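Local coordinates for protein prolyl-tRNA synthetase (Naegleria fowleri, PDB 6UYH) that probably catalyses the ATP-dependent attachment of proline to its cognate tRNA, as a class II aminoacyl-tRNA synthetase, and here binds the inhibitor halofuginone beside an ATP analogue, at residues G43-R48 with A156-R161; E98-T103 with N147-E152. All coordinates share one frame; numbering follows the deposited sequence.

Contact 1: G43-R48 with A156-R161; sequences GCYIFR and AVPFIR. With ANP (phosphoaminophosphonic acid-adenylate ester), chain C; EDO (1,2-ethanediol), chain L.
G43 and A156 bring the two backbones to their closest approach, with CA atoms 5.2 Å apart, and the touching parts then run in nearly the same direction, 19° apart. No hydrogen bond joins them, so the contact rests on side-chain packing. Segment 156-161 folds back on itself: the backbones of V157 and R161 exchange two hydrogen bonds, V157 N to R161 O and R161 N to V157 O, and since I160 and R161 both face V157 the pair forms a classic beta bulge. A156 CB packs on G43 CA at 3.6 Å. It also meets the hydroxyl of Y45. P158 lies over one face of the Y45 ring in a CH-pi contact, its CA 3.9 Å from the ring centroid and 21° off the normal, offset toward the rim; P158 CG reaches Y45 CE1 at 3.7 Å. Farther along, F159 turns an edge to the face of F47, F159 CE1 to F47 CE2 at 3.7 Å with the planes at 84°, an offset edge-to-face pair. Beyond this packing, R161 carries the loop to the nucleotide: R161 NH1 donates almost straight to ANP O2G at 3.1 Å, and R161 NH2 adds a weak bond to ANP O3G. The same guanidinium makes salt bridges to E152 and to the C-terminal carboxylate of Y513. L36 of strand 36-38 touches Y45, P158 and F159, while Y26 and I30 of helix 22-32 and L276 and I280 of helix 274-283 pack on F159, so this loop of the class II core lies between those N-terminal elements and the core's own helix 274-283.

Contact 2: E98-T103 with N147-E152; sequences EVAWVT and NVVRWE. With HFG (7-bromo-6-chloro-3-{3-[(2R,3S)-3-hydroxypiperidin-2-yl]-2-oxopropyl}quinazolin-4(3H)-one), chain D; ANP (phosphoaminophosphonic acid-adenylate ester), chain C.
The E98 carboxylate and R150 guanidinium, their planes 30° apart, do not pair; E98 OE2 meets the R150 chain at CB. E98 touches the inhibitor, R150 both ligands. Over the centre of one guanidinium face sits HFG N1, 3.2 Å above the plane. At the edge lies the alpha-phosphate of ANP, whose O2A accepts from both R150 NH1 (2.9 Å) and R150 NH2 (2.8 Å), both bonds bent well away from straight. R150 gets there by a chain extended from CG to NE, and NE is held by the carbonyl of P118. E98 OE2 lies 3.7 Å from HFG C8, while E98 CB and V99 CG2 both touch the bromine. The backbones are joined by one direct hydrogen bond, W151 N to E98 O, 2.7 Å long and nearly straight at 172°; W151 is the centre of an inverse gamma turn. Water 2 adds a second link, accepting from A100 N and donating to V149 O, beside the apolar contact of A100 CB with V149 CG1 (3.8 Å). E152, bent at chi2 (-83°, which places its CD), accepts a hydrogen bond at OE2 from the adenine amino group, ANP N6, at 3.0 Å. Its OE1 stands near E98 OE1, a pair of like charges bridged by water 1, which donates to both. R161 forms a salt bridge to the same E152 oxygen, so the water and that arginine would be expected to ease the repulsion. With O2A at its edge and the quinazolinone on its face, R150 bridges the two ligands bound together here, which probably contributes to their joint binding.

In the fold
From the N terminus the chain passes strand 36-38 and enters 43-48, where contact 1 opens a long loop that closes only at 156-161. Contact 2 lies wholly within that loop: 98-103, which takes in the start of strand 100-105, meets 147-152 at the end of strand 140-149, and a few residues later the chain reaches the second half of contact 1. The two centres are about 15 Å apart, yet the contacts touch through the R161 NH1 to E152 OE1 salt bridge of 3.0 Å. Contact 1 fastens N-terminal elements to the core; contact 2 joins strands 100-105 and 140-149, which belong to different sheets. Both touch ANP and the second subunit.

Contact 1: G43-R48 with A156-R161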
loop_
_atom_site.group_PDB
_atom_site.type_symbol
_atom_site.label_atom_id
_atom_site.label_comp_id
_atom_site.label_asym_id
_atom_site.label_seq_id
_atom_site.Cartn_x
_atom_site.Cartn_y
_atom_site.Cartn_z
ATOM N N GLY A 43 -20.266 -5.347 5.595
ATOM C CA GLY A 43 -19.013 -5.555 6.284
ATOM C C GLY A 43 -17.804 -4.933 5.625
ATOM O O GLY A 43 -16.679 -5.201 6.055
ATOM N N CYS A 44 -18.004 -4.128 4.589
ATOM C CA CYS A 44 -16.935 -3.419 3.910
ATOM C C CYS A 44 -17.179 -1.927 4.066
ATOM O O CYS A 44 -18.328 -1.482 4.038
ATOM C CB CYS A 44 -16.887 -3.804 2.430
ATOM S SG CYS A 44 -16.560 -5.580 2.211
ATOM N N TYR A 45 -16.103 -1.163 4.244
ATOM C CA TYR A 45 -16.228 0.257 4.550
ATOM C C TYR A 45 -15.258 1.057 3.703
ATOM O O TYR A 45 -14.225 0.555 3.265
ATOM C CB TYR A 45 -15.972 0.532 6.039
ATOM C CG TYR A 45 -16.807 -0.366 6.942
ATOM C CD1 TYR A 45 -18.106 -0.021 7.267
ATOM C CD2 TYR A 45 -16.292 -1.562 7.448
ATOM C CE1 TYR A 45 -18.889 -0.841 8.075
ATOM C CE2 TYR A 45 -17.067 -2.390 8.256
ATOM C CZ TYR A 45 -18.358 -2.021 8.564
ATOM O OH TYR A 45 -19.139 -2.824 9.367
ATOM N N ILE A 46 -15.603 2.326 3.503
ATOM C CA ILE A 46 -14.793 3.280 2.746
ATOM C C ILE A 46 -13.928 4.077 3.719
ATOM O O ILE A 46 -14.453 4.700 4.653
ATOM C CB ILE A 46 -15.696 4.218 1.931
ATOM C CG1 ILE A 46 -16.496 3.421 0.897
ATOM C CG2 ILE A 46 -14.865 5.350 1.292
ATOM C CD1 ILE A 46 -17.726 4.147 0.400
ATOM N N PHE A 47 -12.602 4.072 3.498
ATOM C CA PHE A 47 -11.654 4.813 4.338
ATOM C C PHE A 47 -11.374 6.147 3.655
ATOM O O PHE A 47 -10.694 6.189 2.622
ATOM C CB PHE A 47 -10.338 4.055 4.538
ATOM C CG PHE A 47 -10.444 2.780 5.334
ATOM C CD1 PHE A 47 -11.298 1.763 4.953
ATOM C CD2 PHE A 47 -9.632 2.585 6.437
ATOM C CE1 PHE A 47 -11.374 0.584 5.693
ATOM C CE2 PHE A 47 -9.694 1.399 7.173
ATOM C CZ PHE A 47 -10.572 0.410 6.805
ATOM N N ARG A 48 -11.882 7.233 4.230
ATOM C CA ARG A 48 -11.736 8.563 3.652
ATOM C C ARG A 48 -10.367 9.152 4.017
ATOM O O ARG A 48 -9.633 8.574 4.827
ATOM C CB ARG A 48 -12.911 9.426 4.115
ATOM C CG ARG A 48 -14.265 8.920 3.611
ATOM C CD ARG A 48 -15.418 9.809 4.074
ATOM N NE ARG A 48 -15.462 11.063 3.319
ATOM C CZ ARG A 48 -16.412 11.986 3.456
ATOM N NH1 ARG A 48 -17.394 11.802 4.330
ATOM N NH2 ARG A 48 -16.384 13.090 2.713
ATOM N N ALA A 156 -20.490 -7.478 11.675
ATOM C CA ALA A 156 -19.382 -6.603 11.323
ATOM C C ALA A 156 -19.394 -5.347 12.195
ATOM O O ALA A 156 -20.445 -4.889 12.655
ATOM C CB ALA A 156 -19.433 -6.231 9.837
ATOM N N VAL A 157 -18.198 -4.825 12.467
ATOM C CA VAL A 157 -18.017 -3.616 13.256
ATOM C C VAL A 157 -17.012 -2.745 12.511
ATOM O O VAL A 157 -15.900 -3.197 12.220
ATOM C CB VAL A 157 -17.522 -3.903 14.686
ATOM C CG1 VAL A 157 -17.291 -2.590 15.455
ATOM C CG2 VAL A 157 -18.520 -4.794 15.435
ATOM N N PRO A 158 -17.356 -1.509 12.145
ATOM C CA PRO A 158 -16.392 -0.660 11.437
ATOM C C PRO A 158 -15.042 -0.679 12.137
ATOM O O PRO A 158 -14.960 -0.573 13.362
ATOM C CB PRO A 158 -17.046 0.727 11.482
ATOM C CG PRO A 158 -18.531 0.413 11.485
ATOM C CD PRO A 158 -18.653 -0.833 12.360
ATOM N N PHE A 159 -13.987 -0.888 11.341
ATOM C CA PHE A 159 -12.591 -1.022 11.750
ATOM C C PHE A 159 -12.315 -2.285 12.563
ATOM O O PHE A 159 -11.387 -3.020 12.229
ATOM C CB PHE A 159 -12.103 0.200 12.541
ATOM C CG PHE A 159 -12.227 1.497 11.793
ATOM C CD1 PHE A 159 -11.536 1.707 10.602
ATOM C CD2 PHE A 159 -13.022 2.512 12.285
ATOM C CE1 PHE A 159 -11.656 2.908 9.906
ATOM C CE2 PHE A 159 -13.139 3.722 11.604
ATOM C CZ PHE A 159 -12.448 3.920 10.411
ATOM N N ILE A 160 -13.108 -2.559 13.612
ATOM C CA ILE A 160 -12.774 -3.651 14.530
ATOM C C ILE A 160 -12.899 -5.005 13.850
ATOM O O ILE A 160 -12.091 -5.915 14.096
ATOM C CB ILE A 160 -13.669 -3.602 15.780
ATOM C CG1 ILE A 160 -13.520 -2.266 16.509
ATOM C CG2 ILE A 160 -13.347 -4.793 16.699
ATOM C CD1 ILE A 160 -12.145 -2.042 17.119
ATOM N N ARG A 161 -13.952 -5.192 13.047
ATOM C CA ARG A 161 -14.245 -6.500 12.454
ATOM C C ARG A 161 -14.932 -6.256 11.109
ATOM O O ARG A 161 -16.153 -6.121 11.044
ATOM C CB ARG A 161 -15.113 -7.355 13.367
ATOM C CG ARG A 161 -15.275 -8.790 12.833
ATOM C CD ARG A 161 -16.107 -9.675 13.750
ATOM N NE ARG A 161 -15.493 -9.777 15.071
ATOM C CZ ARG A 161 -14.375 -10.450 15.326
ATOM N NH1 ARG A 161 -13.745 -11.098 14.353
ATOM N NH2 ARG A 161 -13.882 -10.474 16.560
HETATM P PG ANP C . -10.368 -12.373 16.125
HETATM O O1G ANP C . -10.883 -13.073 17.293
HETATM O O2G ANP C . -11.200 -12.843 14.858
HETATM O O3G ANP C . -10.544 -10.832 16.414
HETATM P PB ANP C . -8.001 -13.604 14.760
HETATM O O1B ANP C . -7.372 -14.775 15.351
HETATM O O2B ANP C . -9.008 -14.057 13.658
HETATM N N3B ANP C . -8.772 -12.665 15.869
HETATM P PA ANP C . -5.571 -12.920 13.347
HETATM O O1A ANP C . -4.533 -13.486 14.234
HETATM O O2A ANP C . -5.841 -13.834 12.198
HETATM O O3A ANP C . -6.946 -12.675 14.104
HETATM O "O5'" ANP C . -5.258 -11.458 12.749
HETATM C "C5'" ANP C . -4.200 -10.552 13.137
HETATM C "C4'" ANP C . -4.855 -9.327 13.720
HETATM O "O4'" ANP C . -5.765 -8.752 12.757
HETATM C "C3'" ANP C . -5.721 -9.632 14.933
HETATM O "O3'" ANP C . -4.933 -9.656 16.117
HETATM C "C2'" ANP C . -6.723 -8.476 14.930
HETATM O "O2'" ANP C . -6.218 -7.381 15.682
HETATM C "C1'" ANP C . -6.859 -8.149 13.429
HETATM N N9 ANP C . -8.093 -8.642 12.831
HETATM C C8 ANP C . -8.545 -9.937 12.807
HETATM N N7 ANP C . -9.690 -10.096 12.192
HETATM C C5 ANP C . -10.019 -8.811 11.776
HETATM C C6 ANP C . -11.119 -8.298 11.066
HETATM N N6 ANP C . -12.110 -9.048 10.579
HETATM N N1 ANP C . -11.154 -6.964 10.847
HETATM C C2 ANP C . -10.139 -6.212 11.286
HETATM N N3 ANP C . -9.043 -6.587 11.948
HETATM C C4 ANP C . -9.045 -7.906 12.167
HETATM C C1 EDO L . -21.451 -1.917 5.094
HETATM O O1 EDO L . -20.731 -0.685 5.013
HETATM C C2 EDO L . -21.951 -2.114 6.523
HETATM O O2 EDO L . -22.130 -3.509 6.778
#

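Contact 2: E98-T103 with N147-E152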
loop_
_atom_site.group_PDB
_atom_site.type_symbol
_atom_site.label_atom_id
_atom_site.label_comp_id
_atom_site.label_asym_id
_atom_site.label_seq_id
_atom_site.Cartn_x
_atom_site.Cartn_y
_atom_site.Cartn_z
ATOM N N GLU A 98 -15.313 -19.322 6.389
ATOM C CA GLU A 98 -14.958 -17.915 6.220
ATOM C C GLU A 98 -14.220 -17.615 4.915
ATOM O O GLU A 98 -13.940 -16.444 4.646
ATOM C CB GLU A 98 -14.095 -17.428 7.389
ATOM C CG GLU A 98 -14.776 -17.407 8.749
ATOM C CD GLU A 98 -13.948 -16.666 9.807
ATOM O OE1 GLU A 98 -14.483 -16.406 10.904
ATOM O OE2 GLU A 98 -12.764 -16.337 9.550
ATOM N N VAL A 99 -13.908 -18.625 4.103
ATOM C CA VAL A 99 -13.144 -18.420 2.872
ATOM C C VAL A 99 -14.070 -17.933 1.763
ATOM O O VAL A 99 -15.104 -18.549 1.494
ATOM C CB VAL A 99 -12.445 -19.720 2.443
ATOM C CG1 VAL A 99 -11.591 -19.459 1.229
ATOM C CG2 VAL A 99 -11.624 -20.326 3.590
ATOM N N ALA A 100 -13.671 -16.862 1.078
ATOM C CA ALA A 100 -14.404 -16.358 -0.079
ATOM C C ALA A 100 -13.835 -16.974 -1.354
ATOM O O ALA A 100 -12.616 -16.985 -1.542
ATOM C CB ALA A 100 -14.313 -14.829 -0.144
ATOM N N TRP A 101 -14.716 -17.490 -2.218
ATOM C CA TRP A 101 -14.309 -18.238 -3.404
ATOM C C TRP A 101 -14.692 -17.514 -4.685
ATOM O O TRP A 101 -15.862 -17.177 -4.889
ATOM C CB TRP A 101 -14.935 -19.631 -3.413
ATOM C CG TRP A 101 -14.325 -20.517 -2.389
ATOM C CD1 TRP A 101 -14.786 -20.757 -1.128
ATOM C CD2 TRP A 101 -13.117 -21.270 -2.527
ATOM N NE1 TRP A 101 -13.944 -21.621 -0.474
ATOM C CE2 TRP A 101 -12.908 -21.951 -1.310
ATOM C CE3 TRP A 101 -12.197 -21.445 -3.571
ATOM C CZ2 TRP A 101 -11.820 -22.793 -1.100
ATOM C CZ3 TRP A 101 -11.106 -22.282 -3.358
ATOM C CH2 TRP A 101 -10.931 -22.945 -2.129
ATOM N N VAL A 102 -13.713 -17.338 -5.567
ATOM C CA VAL A 102 -13.960 -16.884 -6.931
ATOM C C VAL A 102 -14.320 -18.106 -7.762
ATOM O O VAL A 102 -13.547 -19.066 -7.827
ATOM C CB VAL A 102 -12.728 -16.173 -7.513
ATOM C CG1 VAL A 102 -12.972 -15.807 -8.977
ATOM C CG2 VAL A 102 -12.377 -14.953 -6.686
ATOM N N THR A 103 -15.499 -18.092 -8.383
ATOM C CA THR A 103 -15.932 -19.258 -9.141
ATOM C C THR A 103 -16.362 -18.954 -10.564
ATOM O O THR A 103 -16.710 -19.886 -11.296
ATOM C CB THR A 103 -17.093 -19.976 -8.431
ATOM O OG1 THR A 103 -18.299 -19.232 -8.631
ATOM C CG2 THR A 103 -16.816 -20.112 -6.936
ATOM N N ASN A 147 -4.502 -6.160 1.664
ATOM C CA ASN A 147 -5.881 -6.398 2.078
ATOM C C ASN A 147 -6.125 -7.885 2.330
ATOM O O ASN A 147 -5.453 -8.750 1.778
ATOM C CB ASN A 147 -6.881 -5.839 1.052
ATOM C CG ASN A 147 -6.681 -6.378 -0.346
ATOM O OD1 ASN A 147 -5.630 -6.897 -0.694
ATOM N ND2 ASN A 147 -7.707 -6.223 -1.172
ATOM N N VAL A 148 -7.098 -8.162 3.192
ATOM C CA VAL A 148 -7.422 -9.506 3.652
ATOM C C VAL A 148 -8.932 -9.658 3.585
ATOM O O VAL A 148 -9.663 -8.698 3.852
ATOM C CB VAL A 148 -6.929 -9.736 5.100
ATOM C CG1 VAL A 148 -6.931 -11.209 5.430
ATOM C CG2 VAL A 148 -5.543 -9.126 5.303
ATOM N N VAL A 149 -9.409 -10.854 3.241
ATOM C CA VAL A 149 -10.843 -11.123 3.131
ATOM C C VAL A 149 -11.197 -12.310 4.009
ATOM O O VAL A 149 -10.630 -13.396 3.851
ATOM C CB VAL A 149 -11.275 -11.395 1.680
ATOM C CG1 VAL A 149 -12.757 -11.791 1.630
ATOM C CG2 VAL A 149 -11.003 -10.164 0.800
ATOM N N ARG A 150 -12.148 -12.112 4.918
ATOM C CA ARG A 150 -12.711 -13.206 5.703
ATOM C C ARG A 150 -14.214 -13.006 5.789
ATOM O O ARG A 150 -14.676 -11.935 6.196
ATOM C CB ARG A 150 -12.116 -13.259 7.119
ATOM C CG ARG A 150 -10.615 -13.487 7.150
ATOM C CD ARG A 150 -10.034 -13.288 8.536
ATOM N NE ARG A 150 -8.586 -13.486 8.515
ATOM C CZ ARG A 150 -7.807 -13.460 9.592
ATOM N NH1 ARG A 150 -8.337 -13.236 10.790
ATOM N NH2 ARG A 150 -6.497 -13.646 9.466
ATOM N N TRP A 151 -14.977 -14.027 5.412
ATOM C CA TRP A 151 -16.431 -13.932 5.495
ATOM C C TRP A 151 -16.855 -14.172 6.945
ATOM O O TRP A 151 -17.362 -15.227 7.323
ATOM C CB TRP A 151 -17.098 -14.890 4.521
ATOM C CG TRP A 151 -18.126 -14.182 3.719
ATOM C CD1 TRP A 151 -19.477 -14.376 3.756
ATOM C CD2 TRP A 151 -17.901 -13.108 2.799
ATOM N NE1 TRP A 151 -20.105 -13.511 2.891
ATOM C CE2 TRP A 151 -19.160 -12.718 2.295
ATOM C CE3 TRP A 151 -16.759 -12.443 2.345
ATOM C CZ2 TRP A 151 -19.306 -11.701 1.354
ATOM C CZ3 TRP A 151 -16.906 -11.432 1.413
ATOM C CH2 TRP A 151 -18.169 -11.071 0.928
ATOM N N GLU A 152 -16.624 -13.142 7.761
ATOM C CA GLU A 152 -16.874 -13.211 9.197
ATOM C C GLU A 152 -18.314 -13.611 9.482
ATOM O O GLU A 152 -19.251 -13.049 8.906
ATOM C CB GLU A 152 -16.583 -11.853 9.843
ATOM C CG GLU A 152 -15.148 -11.341 9.656
ATOM C CD GLU A 152 -14.164 -11.918 10.679
ATOM O OE1 GLU A 152 -14.602 -12.407 11.757
ATOM O OE2 GLU A 152 -12.944 -11.880 10.401
HETATM O "O4'" HFG D . -4.079 -15.466 10.229
HETATM C C21 HFG D . -3.838 -16.155 11.199
HETATM C "C3'" HFG D . -2.437 -16.304 11.746
HETATM C "C2'" HFG D . -1.481 -15.139 11.458
HETATM N "N1'" HFG D . -1.164 -15.008 10.030
HETATM C "C6'" HFG D . -0.135 -13.990 9.788
HETATM C "C5'" HFG D . -0.555 -12.633 10.286
HETATM C "C4'" HFG D . -0.966 -12.706 11.759
HETATM C C39 HFG D . -1.996 -13.798 11.982
HETATM O "O7'" HFG D . -2.295 -13.898 13.378
HETATM C "C1'" HFG D . -4.950 -16.934 11.918
HETATM N N3 HFG D . -6.104 -17.163 11.052
HETATM C C4 HFG D . -5.951 -18.043 9.989
HETATM O O11 HFG D . -4.906 -18.642 9.811
HETATM C C10 HFG D . -7.130 -18.129 9.117
HETATM C C5 HFG D . -7.128 -18.984 8.017
HETATM C C2 HFG D . -7.263 -16.461 11.250
HETATM N N1 HFG D . -8.307 -16.495 10.503
HETATM C C9 HFG D . -8.247 -17.336 9.391
HETATM C C8 HFG D . -9.340 -17.359 8.525
HETATM C C7 HFG D . -9.309 -18.194 7.420
HETATM BR BR1 HFG D . -10.763 -18.122 6.210
HETATM C C6 HFG D . -8.230 -19.020 7.185
HETATM CL CL1 HFG D . -8.244 -20.165 5.877
HETATM P PG ANP C . -10.368 -12.373 16.125
HETATM O O1G ANP C . -10.883 -13.073 17.293
HETATM O O2G ANP C . -11.200 -12.843 14.858
HETATM O O3G ANP C . -10.544 -10.832 16.414
HETATM P PB ANP C . -8.001 -13.604 14.760
HETATM O O1B ANP C . -7.372 -14.775 15.351
HETATM O O2B ANP C . -9.008 -14.057 13.658
HETATM N N3B ANP C . -8.772 -12.665 15.869
HETATM P PA ANP C . -5.571 -12.920 13.347
HETATM O O1A ANP C . -4.533 -13.486 14.234
HETATM O O2A ANP C . -5.841 -13.834 12.198
HETATM O O3A ANP C . -6.946 -12.675 14.104
HETATM O "O5'" ANP C . -5.258 -11.458 12.749
HETATM C "C5'" ANP C . -4.200 -10.552 13.137
HETATM C "C4'" ANP C . -4.855 -9.327 13.720
HETATM O "O4'" ANP C . -5.765 -8.752 12.757
HETATM C "C3'" ANP C . -5.721 -9.632 14.933
HETATM O "O3'" ANP C . -4.933 -9.656 16.117
HETATM C "C2'" ANP C . -6.723 -8.476 14.930
HETATM O "O2'" ANP C . -6.218 -7.381 15.682
HETATM C "C1'" ANP C . -6.859 -8.149 13.429
HETATM N N9 ANP C . -8.093 -8.642 12.831
HETATM C C8 ANP C . -8.545 -9.937 12.807
HETATM N N7 ANP C . -9.690 -10.096 12.192
HETATM C C5 ANP C . -10.019 -8.811 11.776
HETATM C C6 ANP C . -11.119 -8.298 11.066
HETATM N N6 ANP C . -12.110 -9.048 10.579
HETATM N N1 ANP C . -11.154 -6.964 10.847
HETATM C C2 ANP C . -10.139 -6.212 11.286
HETATM N N3 ANP C . -9.043 -6.587 11.948
HETATM C C4 ANP C . -9.045 -7.906 12.167
HETATM O O HOH W 1 -13.053 -14.340 12.766
HETATM O O HOH W 2 -11.230 -15.554 1.982
#